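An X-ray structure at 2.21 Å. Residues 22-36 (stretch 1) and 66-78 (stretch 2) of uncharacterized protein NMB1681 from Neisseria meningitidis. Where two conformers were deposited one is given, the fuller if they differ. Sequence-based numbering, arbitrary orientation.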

# COMPACT_ATOMS: atom_id res chain seq x y z
N SER A 22 28.33 5.86 -9.07
CA SER A 22 27.84 6.79 -8.07
C SER A 22 26.42 6.42 -7.68
O SER A 22 25.54 6.31 -8.53
CB SER A 22 27.91 8.23 -8.59
OG SER A 22 27.07 9.10 -7.85
N LYS A 23 26.20 6.22 -6.38
CA LYS A 23 24.90 5.85 -5.82
C LYS A 23 23.84 6.92 -6.12
O LYS A 23 22.73 6.62 -6.56
CB LYS A 23 25.04 5.67 -4.30
CG LYS A 23 24.16 4.58 -3.70
CD LYS A 23 24.48 4.33 -2.22
CE LYS A 23 23.81 5.36 -1.30
NZ LYS A 23 24.12 5.11 0.14
N LYS A 24 24.20 8.17 -5.86
CA LYS A 24 23.30 9.28 -6.15
C LYS A 24 22.99 9.35 -7.65
O LYS A 24 21.85 9.59 -8.06
CB LYS A 24 23.92 10.60 -5.68
CG LYS A 24 23.33 11.81 -6.38
CD LYS A 24 23.85 13.11 -5.80
CE LYS A 24 23.05 14.29 -6.32
NZ LYS A 24 23.28 15.52 -5.51
N LYS A 25 24.02 9.14 -8.47
CA LYS A 25 23.83 9.21 -9.91
C LYS A 25 23.06 7.99 -10.43
O LYS A 25 22.15 8.14 -11.25
CB LYS A 25 25.18 9.38 -10.62
CG LYS A 25 25.08 9.46 -12.15
CD LYS A 25 24.33 10.71 -12.61
CE LYS A 25 24.25 10.74 -14.15
NZ LYS A 25 23.74 12.04 -14.70
N GLN A 26 23.39 6.80 -9.93
CA GLN A 26 22.61 5.61 -10.31
C GLN A 26 21.12 5.75 -9.95
O GLN A 26 20.24 5.30 -10.70
CB GLN A 26 23.17 4.32 -9.71
CG GLN A 26 22.42 3.10 -10.25
CD GLN A 26 23.01 1.76 -9.86
OE1 GLN A 26 22.35 0.73 -9.98
NE2 GLN A 26 24.28 1.76 -9.39
N THR A 27 20.84 6.39 -8.81
CA THR A 27 19.46 6.61 -8.36
C THR A 27 18.64 7.55 -9.25
O THR A 27 17.47 7.30 -9.53
CB THR A 27 19.42 7.11 -6.91
OG1 THR A 27 20.09 6.16 -6.07
CG2 THR A 27 17.98 7.27 -6.43
N GLU A 28 19.26 8.64 -9.70
CA GLU A 28 18.59 9.50 -10.67
C GLU A 28 18.36 8.74 -11.97
O GLU A 28 17.30 8.86 -12.58
CB GLU A 28 19.41 10.76 -10.93
CG GLU A 28 19.36 11.76 -9.80
CD GLU A 28 20.54 12.70 -9.81
OE1 GLU A 28 21.34 12.63 -10.77
OE2 GLU A 28 20.67 13.51 -8.86
N MSE A 29 19.35 7.97 -12.41
CA MSE A 29 19.23 7.28 -13.69
C MSE A 29 18.09 6.26 -13.65
O MSE A 29 17.37 6.08 -14.65
CB MSE A 29 20.54 6.57 -14.08
CG MSE A 29 21.72 7.48 -14.44
SE MSE A 29 23.45 6.54 -14.34
CE MSE A 29 23.30 5.48 -16.00
N ILE A 30 17.92 5.61 -12.50
CA ILE A 30 16.92 4.56 -12.36
C ILE A 30 15.52 5.15 -12.43
O ILE A 30 14.63 4.61 -13.10
CB ILE A 30 17.06 3.80 -11.04
CG1 ILE A 30 18.36 2.99 -11.05
CG2 ILE A 30 15.87 2.87 -10.84
CD1 ILE A 30 18.66 2.29 -9.74
N ALA A 31 15.34 6.26 -11.74
CA ALA A 31 14.06 6.97 -11.69
C ALA A 31 13.69 7.47 -13.08
O ALA A 31 12.58 7.22 -13.56
CB ALA A 31 14.13 8.13 -10.69
N ASP A 32 14.63 8.14 -13.75
CA ASP A 32 14.39 8.62 -15.12
C ASP A 32 14.06 7.45 -16.05
O ASP A 32 13.12 7.52 -16.84
CB ASP A 32 15.59 9.40 -15.67
CG ASP A 32 15.82 10.71 -14.93
OD1 ASP A 32 14.95 11.13 -14.12
OD2 ASP A 32 16.88 11.32 -15.17
N HIS A 33 14.81 6.37 -15.95
CA HIS A 33 14.47 5.20 -16.75
C HIS A 33 13.02 4.78 -16.50
O HIS A 33 12.23 4.66 -17.42
CB HIS A 33 15.42 4.02 -16.49
CG HIS A 33 15.09 2.81 -17.30
ND1 HIS A 33 15.61 2.59 -18.56
CD2 HIS A 33 14.25 1.77 -17.07
CE1 HIS A 33 15.13 1.47 -19.05
NE2 HIS A 33 14.30 0.95 -18.16
N ILE A 34 12.67 4.57 -15.24
CA ILE A 34 11.37 4.02 -14.87
C ILE A 34 10.20 4.93 -15.21
O ILE A 34 9.18 4.47 -15.75
CB ILE A 34 11.34 3.66 -13.36
CG1 ILE A 34 11.92 2.25 -13.15
CG2 ILE A 34 9.95 3.75 -12.82
CD1 ILE A 34 12.33 1.99 -11.72
N TYR A 35 10.30 6.22 -14.90
CA TYR A 35 9.21 7.14 -15.21
C TYR A 35 9.12 7.41 -16.70
O TYR A 35 8.07 7.80 -17.19
CB TYR A 35 9.38 8.48 -14.47
CG TYR A 35 9.02 8.41 -13.01
CD1 TYR A 35 10.01 8.53 -12.03
CD2 TYR A 35 7.71 8.23 -12.60
CE1 TYR A 35 9.70 8.47 -10.69
CE2 TYR A 35 7.39 8.18 -11.26
CZ TYR A 35 8.40 8.30 -10.31
OH TYR A 35 8.10 8.24 -8.97
N GLY A 36 10.23 7.20 -17.41
CA GLY A 36 10.28 7.43 -18.85
C GLY A 36 9.71 6.25 -19.61
O GLY A 36 8.97 6.43 -20.57
N LEU A 66 19.20 -0.11 -5.12
CA LEU A 66 18.86 1.26 -5.45
C LEU A 66 17.52 1.29 -6.17
O LEU A 66 16.80 2.28 -6.13
CB LEU A 66 19.95 1.92 -6.28
CG LEU A 66 21.31 2.04 -5.58
CD1 LEU A 66 22.30 2.78 -6.46
CD2 LEU A 66 21.18 2.74 -4.23
N ILE A 67 17.17 0.18 -6.82
CA ILE A 67 15.85 0.02 -7.41
C ILE A 67 14.77 0.03 -6.32
O ILE A 67 13.75 0.73 -6.42
CB ILE A 67 15.76 -1.25 -8.31
CG1 ILE A 67 16.62 -1.07 -9.57
CG2 ILE A 67 14.33 -1.50 -8.76
CD1 ILE A 67 16.76 -2.32 -10.43
N ALA A 68 15.00 -0.73 -5.25
CA ALA A 68 14.06 -0.78 -4.15
C ALA A 68 13.89 0.61 -3.54
O ALA A 68 12.79 0.99 -3.15
CB ALA A 68 14.55 -1.78 -3.09
N ARG A 69 14.98 1.36 -3.46
CA ARG A 69 14.97 2.71 -2.91
C ARG A 69 14.10 3.65 -3.76
O ARG A 69 13.29 4.41 -3.24
CB ARG A 69 16.41 3.23 -2.82
CG ARG A 69 16.59 4.48 -1.98
CD ARG A 69 17.98 5.10 -2.15
NE ARG A 69 19.01 4.47 -1.32
CZ ARG A 69 20.24 4.95 -1.18
NH1 ARG A 69 20.60 6.06 -1.81
NH2 ARG A 69 21.12 4.31 -0.42
N VAL A 70 14.29 3.60 -5.07
CA VAL A 70 13.50 4.43 -5.99
C VAL A 70 12.02 4.05 -5.90
O VAL A 70 11.14 4.91 -5.77
CB VAL A 70 13.99 4.29 -7.44
CG1 VAL A 70 13.03 5.00 -8.40
CG2 VAL A 70 15.40 4.85 -7.56
N LEU A 71 11.75 2.76 -5.92
CA LEU A 71 10.41 2.28 -5.73
C LEU A 71 9.80 2.78 -4.41
O LEU A 71 8.63 3.20 -4.39
CB LEU A 71 10.38 0.75 -5.80
CG LEU A 71 8.98 0.22 -5.51
CD1 LEU A 71 7.96 0.75 -6.57
CD2 LEU A 71 9.00 -1.30 -5.46
N ALA A 72 10.57 2.75 -3.32
CA ALA A 72 10.03 3.17 -2.02
C ALA A 72 9.78 4.67 -1.97
O ALA A 72 8.80 5.13 -1.38
CB ALA A 72 10.94 2.72 -0.83
N ASN A 73 10.67 5.44 -2.59
CA ASN A 73 10.44 6.88 -2.81
C ASN A 73 9.13 7.13 -3.55
O ASN A 73 8.37 8.05 -3.23
CB ASN A 73 11.57 7.48 -3.63
CG ASN A 73 12.75 7.92 -2.77
OD1 ASN A 73 12.57 8.62 -1.77
ND2 ASN A 73 13.96 7.54 -3.18
N HIS A 74 8.88 6.32 -4.57
CA HIS A 74 7.71 6.52 -5.40
C HIS A 74 6.44 6.26 -4.60
O HIS A 74 5.50 7.03 -4.65
CB HIS A 74 7.78 5.61 -6.62
CG HIS A 74 6.52 5.59 -7.42
ND1 HIS A 74 6.30 6.45 -8.48
CD2 HIS A 74 5.42 4.81 -7.33
CE1 HIS A 74 5.12 6.19 -9.00
NE2 HIS A 74 4.57 5.20 -8.33
N CYS A 75 6.42 5.18 -3.83
CA CYS A 75 5.22 4.84 -3.06
C CYS A 75 4.95 5.74 -1.85
O CYS A 75 3.89 5.64 -1.24
CB CYS A 75 5.26 3.37 -2.64
SG CYS A 75 5.19 2.27 -4.12
N ARG A 76 5.91 6.61 -1.52
CA ARG A 76 5.76 7.54 -0.40
C ARG A 76 5.15 8.85 -0.85
O ARG A 76 4.64 9.63 -0.03
CB ARG A 76 7.11 7.83 0.26
CG ARG A 76 7.41 6.97 1.46
CD ARG A 76 8.63 7.46 2.23
NE ARG A 76 9.77 6.56 2.08
CZ ARG A 76 10.80 6.80 1.27
NH1 ARG A 76 11.78 5.92 1.19
NH2 ARG A 76 10.84 7.92 0.56
N ARG A 77 5.21 9.11 -2.15
CA ARG A 77 4.68 10.36 -2.68
C ARG A 77 3.18 10.46 -2.46
O ARG A 77 2.46 9.48 -2.60
CB ARG A 77 5.05 10.52 -4.16
CG ARG A 77 6.56 10.51 -4.36
CD ARG A 77 6.95 10.62 -5.81
NE ARG A 77 6.46 11.84 -6.42
CZ ARG A 77 6.76 12.23 -7.66
NH1 ARG A 77 7.57 11.49 -8.42
NH2 ARG A 77 6.25 13.37 -8.14
N PRO A 78 2.72 11.65 -2.08
CA PRO A 78 1.30 11.96 -1.92
C PRO A 78 0.49 11.52 -3.14
O PRO A 78 -0.61 10.95 -3.00
CB PRO A 78 1.30 13.49 -1.80
CG PRO A 78 2.65 13.82 -1.19
CD PRO A 78 3.60 12.80 -1.78
O HOH W 1 10.78 7.84 -7.24

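Two helices cross at 60°, their axes 9.5 Å apart at closest approach, and the contact runs from a socket of mixed character around Leu-66 to a polar clasp at Tyr-35. At the start of stretch 1, Ser-22 caps the helix, its OG accepting from Lys-25 N at 3.1 Å. Lys-23 works through its aliphatic length: its CG packs on Leu-66 CD2 at 3.5 Å, although its NZ ends 3.2 Å from Arg-69 NH2, a close approach of like charges at an exposed margin. Gln-26 and Thr-27 continue the socket, which Ile-30 completes, so that Leu-66 sits as a knob among these four residues. Thr-27 OG1 donates to Lys-23 O at 2.7 Å, which satisfies the hydroxyl within its own helix, while its CG2 meets Val-70 CG2 at 3.7 Å. One turn on, buried Ile-30 reaches Leu-66 CB with CD1 at 3.7 Å and Val-70 CG2 with CG2 at 3.9 Å. Ala-31 adds a small apolar contact, its CB 4.0 Å from Val-70 CG1, where the two CA atoms, Ala-31 CA and Val-70 CA, are 6.3 Å apart. Tyr-35 starts sideways, but its long side chain carries OH to His-74 ND1, a 2.6 Å hydrogen bond at the imidazole edge. Arg-77 NH1 adds a weak bond to Tyr-35 OH at 3.3 Å, and a water links that hydroxyl to Val-70 O.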